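Local coordinates for protein (S)-2-haloacid dehalogenase 4A (Burkholderia cepacia, PDB 2NO4) that catalyses the hydrolytic dehalogenation of short-chain (S)-2-haloalkanoic acids to (R)-2-hydroxyalkanoic acids, with inversion of configuration, at residues Leu114-Lys118 with Arg146-Ser150. Numbering follows the deposited sequence. Where two conformers were deposited one is given.
Sequences LEKLK and RVLDS. With SO4 (sulfate ion), chain M.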
# COMPACT_ATOMS: atom_id res chain seq x y z
N LEU B 114 5.10 23.82 -16.44
CA LEU B 114 3.72 24.24 -16.24
C LEU B 114 3.42 25.62 -16.90
O LEU B 114 2.37 25.77 -17.54
CB LEU B 114 3.32 24.12 -14.75
CG LEU B 114 2.72 22.70 -14.49
CD1 LEU B 114 3.68 21.58 -14.89
CD2 LEU B 114 2.34 22.56 -13.06
N GLU B 115 4.35 26.58 -16.80
CA GLU B 115 4.20 27.85 -17.53
C GLU B 115 4.10 27.66 -19.05
O GLU B 115 3.22 28.20 -19.67
CB GLU B 115 5.28 28.87 -17.17
CG GLU B 115 5.12 30.25 -17.91
CD GLU B 115 3.67 30.78 -17.93
OE1 GLU B 115 3.12 31.12 -16.86
OE2 GLU B 115 3.07 30.87 -19.04
N LYS B 116 4.93 26.82 -19.64
CA LYS B 116 4.86 26.56 -21.11
C LYS B 116 3.49 25.99 -21.48
O LYS B 116 2.85 26.42 -22.45
CB LYS B 116 5.97 25.61 -21.58
CG LYS B 116 7.42 26.13 -21.45
CD LYS B 116 8.40 25.10 -22.09
CE LYS B 116 9.88 25.39 -21.86
NZ LYS B 116 10.19 26.72 -22.44
N LEU B 117 3.02 25.02 -20.68
CA LEU B 117 1.71 24.41 -20.91
C LEU B 117 0.58 25.41 -20.75
O LEU B 117 -0.38 25.39 -21.52
CB LEU B 117 1.49 23.21 -19.96
CG LEU B 117 2.38 22.00 -20.25
CD1 LEU B 117 2.15 20.87 -19.21
CD2 LEU B 117 2.16 21.48 -21.68
N LYS B 118 0.67 26.27 -19.75
CA LYS B 118 -0.37 27.29 -19.56
C LYS B 118 -0.36 28.29 -20.74
O LYS B 118 -1.43 28.74 -21.18
CB LYS B 118 -0.14 27.98 -18.23
CG LYS B 118 -1.40 28.36 -17.46
CD LYS B 118 -0.97 29.01 -16.13
CE LYS B 118 -1.68 30.33 -15.87
NZ LYS B 118 -2.85 30.19 -14.96
N ARG B 146 1.37 30.27 -9.28
CA ARG B 146 1.09 31.15 -10.41
C ARG B 146 0.99 30.44 -11.74
O ARG B 146 0.56 31.04 -12.72
CB ARG B 146 2.13 32.27 -10.49
CG ARG B 146 3.54 31.83 -10.79
CD ARG B 146 4.54 32.89 -10.29
NE ARG B 146 4.45 33.10 -8.83
CZ ARG B 146 5.29 33.86 -8.14
NH1 ARG B 146 6.29 34.48 -8.76
NH2 ARG B 146 5.15 33.99 -6.82
N VAL B 147 1.38 29.18 -11.77
CA VAL B 147 1.38 28.43 -13.01
C VAL B 147 0.24 27.40 -13.06
O VAL B 147 0.29 26.48 -13.89
CB VAL B 147 2.79 27.80 -13.33
CG1 VAL B 147 3.80 28.91 -13.54
CG2 VAL B 147 3.28 26.86 -12.23
N LEU B 148 -0.77 27.58 -12.19
CA LEU B 148 -1.89 26.63 -12.05
C LEU B 148 -3.28 27.27 -12.19
O LEU B 148 -3.55 28.32 -11.60
CB LEU B 148 -1.84 25.93 -10.69
CG LEU B 148 -0.70 24.96 -10.40
CD1 LEU B 148 -0.78 24.58 -8.92
CD2 LEU B 148 -0.74 23.73 -11.31
N ASP B 149 -4.17 26.60 -12.92
CA ASP B 149 -5.56 27.02 -13.00
C ASP B 149 -6.39 26.53 -11.82
O ASP B 149 -7.32 27.20 -11.38
CB ASP B 149 -6.19 26.53 -14.32
CG ASP B 149 -5.59 27.22 -15.53
OD1 ASP B 149 -5.56 28.48 -15.52
OD2 ASP B 149 -5.11 26.52 -16.47
N SER B 150 -6.05 25.35 -11.30
CA SER B 150 -6.90 24.69 -10.34
C SER B 150 -6.09 23.64 -9.56
O SER B 150 -5.13 23.05 -10.07
CB SER B 150 -8.10 24.06 -11.06
OG SER B 150 -8.82 23.17 -10.22
S SO4 M . 14.50 26.31 -21.92
O1 SO4 M . 15.63 26.03 -22.81
O2 SO4 M . 13.27 26.49 -22.70
O3 SO4 M . 14.52 25.26 -20.89
O4 SO4 M . 14.65 27.55 -21.17
O HOH W 1 -4.33 29.51 -17.59
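Lys118 NZ stands above one face of the Asp149 carboxylate, on the OD1 side, 3.3 Å from Asp149 OD1; the two form a salt bridge whose hydrogen bond is weak, as the tilt from the carboxylate plane would suggest. A water bridges the pair, donating to Asp149 OD1 at 2.6 Å and accepting from Lys118 NZ at 3.1 Å. The other oxygen, OD2, is hydrogen-bonded to the backbone N of Val124 in the neighbouring strand, which probably limits rotation of the carboxylate. Lys118 reaches this site with a chain bent at its third and fourth torsions (chi3 130°, chi4 98°), and on the way its CD passes 3.6 Å from the carbonyl O of Val147. That oxygen is buried here and has no polar partner in the model.

Beside the charged pair, Val147 lies along the helix, one methyl on each of two successive residues. With CG1 set opposite the carbonyl carbon (chi1 -63°), CG2 falls between backbone N and carbonyl carbon and packs 3.7 Å from Leu114 CB, while CG1 comes alongside Glu115, 3.9 Å from its CB. Farther in, the branch ends of two leucines touch, Leu114 CD2 to Leu148 CD2 at 3.7 Å, their side chains meeting at a slant. Both leucines also rest on Val124, and Leu114 continues onto Phe19.

Helix 110-119 lies on the parallel sheet through Leu114 and Leu117, and this contact ties its flank to the loop entering strand 150-153, outermost in the sheet of this chain and next to strand 123-128, part of the Rossmann-like core of HAD-superfamily hydrolases.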